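Side-chain contact in HP1028 (Helicobacter pylori, PDB 4INN), which belongs to the lipocalin family and probably binds or transports a small ligand, whose natural identity is not established, in its beta-barrel: residues F55-N59 and G60-A64. The protein carries 1 engineered substitution. Residues are numbered along the deposited sequence; the frame is centred on the assembly and turned at random.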
ATOM      1  N   PHE A  55      -0.518   1.858   5.972  1.00 12.71           N
ATOM      2  CA  PHE A  55      -1.234   0.617   6.286  1.00 12.65           C
ATOM      3  C   PHE A  55      -2.129   0.867   7.511  1.00 13.31           C
ATOM      4  O   PHE A  55      -1.716   1.572   8.430  1.00 13.10           O
ATOM      5  CB  PHE A  55      -0.260  -0.536   6.583  1.00 11.81           C
ATOM      6  CG  PHE A  55       0.347  -1.175   5.373  1.00 11.19           C
ATOM      7  CD1 PHE A  55      -0.075  -2.420   4.944  1.00 11.31           C
ATOM      8  CD2 PHE A  55       1.397  -0.580   4.706  1.00 11.09           C
ATOM      9  CE1 PHE A  55       0.495  -3.052   3.848  1.00 10.74           C
ATOM     10  CE2 PHE A  55       1.972  -1.187   3.603  1.00 10.90           C
ATOM     11  CZ  PHE A  55       1.524  -2.436   3.178  1.00 10.95           C
ATOM     12  N   PHE A  56      -3.327   0.289   7.531  1.00 14.48           N
ATOM     13  CA  PHE A  56      -4.209   0.348   8.712  1.00 16.53           C
ATOM     14  C   PHE A  56      -5.020  -0.944   8.868  1.00 18.30           C
ATOM     15  O   PHE A  56      -5.134  -1.680   7.890  1.00 18.33           O
ATOM     16  CB  PHE A  56      -5.139   1.577   8.631  1.00 16.94           C
ATOM     17  CG  PHE A  56      -6.143   1.539   7.491  1.00 16.23           C
ATOM     18  CD1 PHE A  56      -7.449   1.187   7.713  1.00 16.48           C
ATOM     19  CD2 PHE A  56      -5.780   1.903   6.203  1.00 16.49           C
ATOM     20  CE1 PHE A  56      -8.375   1.175   6.659  1.00 16.83           C
ATOM     21  CE2 PHE A  56      -6.694   1.883   5.145  1.00 16.11           C
ATOM     22  CZ  PHE A  56      -8.001   1.534   5.378  1.00 15.79           C
ATOM     23  N   GLU A  57      -5.530  -1.256  10.075  1.00 21.36           N
ATOM     24  CA  GLU A  57      -6.429  -2.440  10.236  1.00 24.48           C
ATOM     25  C   GLU A  57      -7.883  -2.054  10.293  1.00 23.78           C
ATOM     26  O   GLU A  57      -8.229  -0.972  10.701  1.00 24.36           O
ATOM     27  CB  GLU A  57      -6.070  -3.370  11.431  1.00 26.59           C
ATOM     28  CG  GLU A  57      -6.595  -3.017  12.826  1.00 30.75           C
ATOM     29  CD  GLU A  57      -8.127  -3.158  13.080  1.00 35.72           C
ATOM     30  OE1 GLU A  57      -8.748  -4.244  12.871  1.00 35.30           O
ATOM     31  OE2 GLU A  57      -8.731  -2.149  13.558  1.00 41.35           O
ATOM     32  N   HIS A  58      -8.738  -2.967   9.887  1.00 25.40           N
ATOM     33  CA  HIS A  58     -10.168  -2.768  10.001  1.00 26.97           C
ATOM     34  C   HIS A  58     -10.842  -4.128   9.947  1.00 27.71           C
ATOM     35  O   HIS A  58     -10.566  -4.916   9.049  1.00 29.15           O
ATOM     36  CB  HIS A  58     -10.655  -1.875   8.864  1.00 28.64           C
ATOM     37  CG  HIS A  58     -12.144  -1.863   8.688  1.00 30.17           C
ATOM     38  ND1 HIS A  58     -12.979  -1.075   9.455  1.00 31.78           N
ATOM     39  CD2 HIS A  58     -12.942  -2.530   7.820  1.00 29.37           C
ATOM     40  CE1 HIS A  58     -14.233  -1.279   9.084  1.00 31.50           C
ATOM     41  NE2 HIS A  58     -14.235  -2.151   8.090  1.00 30.33           N
ATOM     42  N   ASN A  59     -11.710  -4.396  10.918  1.00 29.00           N
ATOM     43  CA  ASN A  59     -12.392  -5.677  11.049  1.00 29.22           C
ATOM     44  C   ASN A  59     -11.400  -6.830  11.039  1.00 28.59           C
ATOM     45  O   ASN A  59     -11.652  -7.888  10.450  1.00 26.54           O
ATOM     46  CB  ASN A  59     -13.466  -5.830   9.972  1.00 31.72           C
ATOM     47  CG  ASN A  59     -14.588  -4.795  10.108  1.00 34.96           C
ATOM     48  OD1 ASN A  59     -15.326  -4.506   9.157  1.00 35.34           O
ATOM     49  ND2 ASN A  59     -14.722  -4.233  11.299  1.00 37.02           N
ATOM     50  N   GLY A  60     -10.256  -6.584  11.696  1.00 27.26           N
ATOM     51  CA  GLY A  60      -9.189  -7.571  11.854  1.00 26.69           C
ATOM     52  C   GLY A  60      -8.206  -7.812  10.713  1.00 26.93           C
ATOM     53  O   GLY A  60      -7.263  -8.596  10.873  1.00 29.35           O
ATOM     54  N   LYS A  61      -8.423  -7.191   9.552  1.00 25.86           N
ATOM     55  CA  LYS A  61      -7.513  -7.353   8.420  1.00 23.63           C
ATOM     56  C   LYS A  61      -6.845  -6.023   8.130  1.00 21.44           C
ATOM     57  O   LYS A  61      -7.336  -4.966   8.553  1.00 21.02           O
ATOM     58  CB  LYS A  61      -8.241  -7.831   7.165  1.00 24.57           C
ATOM     59  CG  LYS A  61      -9.174  -9.023   7.322  1.00 25.89           C
ATOM     60  CD  LYS A  61      -9.871  -9.299   6.001  1.00 27.23           C
ATOM     61  CE  LYS A  61     -11.087 -10.196   6.143  1.00 30.29           C
ATOM     62  NZ  LYS A  61     -10.707 -11.632   6.096  1.00 31.23           N
ATOM     63  N   PHE A  62      -5.742  -6.085   7.381  1.00 18.99           N
ATOM     64  CA  PHE A  62      -4.928  -4.904   7.075  1.00 17.41           C
ATOM     65  C   PHE A  62      -5.105  -4.443   5.653  1.00 15.61           C
ATOM     66  O   PHE A  62      -5.312  -5.259   4.751  1.00 14.38           O
ATOM     67  CB  PHE A  62      -3.471  -5.177   7.426  1.00 17.68           C
ATOM     68  CG  PHE A  62      -3.304  -5.476   8.880  1.00 18.71           C
ATOM     69  CD1 PHE A  62      -3.072  -4.446   9.794  1.00 18.20           C
ATOM     70  CD2 PHE A  62      -3.538  -6.776   9.376  1.00 18.56           C
ATOM     71  CE1 PHE A  62      -2.974  -4.736  11.142  1.00 18.51           C
ATOM     72  CE2 PHE A  62      -3.459  -7.041  10.736  1.00 18.00           C
ATOM     73  CZ  PHE A  62      -3.179  -6.030  11.614  1.00 17.33           C
ATOM     74  N   TYR A  63      -5.060  -3.122   5.493  1.00 14.18           N
ATOM     75  CA  TYR A  63      -5.320  -2.466   4.236  1.00 13.83           C
ATOM     76  C   TYR A  63      -4.253  -1.389   4.045  1.00 13.26           C
ATOM     77  O   TYR A  63      -3.589  -1.044   4.997  1.00 12.58           O
ATOM     78  CB  TYR A  63      -6.695  -1.785   4.285  1.00 14.42           C
ATOM     79  CG  TYR A  63      -7.864  -2.693   4.511  1.00 15.00           C
ATOM     80  CD1 TYR A  63      -8.658  -3.103   3.453  1.00 15.32           C
ATOM     81  CD2 TYR A  63      -8.184  -3.142   5.794  1.00 15.94           C
ATOM     82  CE1 TYR A  63      -9.729  -3.950   3.647  1.00 15.88           C
ATOM     83  CE2 TYR A  63      -9.250  -3.983   6.006  1.00 16.29           C
ATOM     84  CZ  TYR A  63     -10.014  -4.378   4.931  1.00 16.96           C
ATOM     85  OH  TYR A  63     -11.063  -5.220   5.149  1.00 19.27           O
ATOM     86  N   ALA A  64      -4.124  -0.834   2.836  1.00 13.00           N
ATOM     87  CA  ALA A  64      -3.273   0.333   2.617  1.00 13.40           C
ATOM     88  C   ALA A  64      -3.823   1.299   1.560  1.00 14.13           C
ATOM     89  O   ALA A  64      -4.495   0.869   0.600  1.00 14.04           O
ATOM     90  CB  ALA A  64      -1.870  -0.107   2.222  1.00 13.84           C
TER
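Gly60 meets Glu57 at the tip of a beta hairpin, where a type I' turn from His58 to Lys61 joins two neighbouring antiparallel strands of the lipocalin barrel. Gly60 N donates to Glu57 OE1 (3.0 Å), met nearly along the carboxylate's C-O axis; the acid folds back over the turn because CG sits between backbone N and carbonyl carbon (chi1 84°) and the chain bends at chi2. Lys61 closes the turn with two backbone bonds to His58: its O accepts from His58 N at 2.8 Å, while its N reaches His58 O from well above the carbonyl plane. Phe62, on the same side of the sheet as Glu57, brings CE1 to 3.4 Å from Glu57 CB; beyond the hairpin its ring meets Tyr108 edge-to-face. Tyr63 exchanges two backbone bonds with Phe56, and both side chains project to the opposite face, where helix 170-174 packs on Phe56. Tyr63 CB lies over one face of the Phe56 ring, and the two rings, 23° from parallel, barely overlap. Tyr63 CE2 comes within 3.4 Å of His58 O at the ring edge. Ala64 places CB squarely over the Phe55 ring, 3.9 Å from its centroid and 6° off the normal.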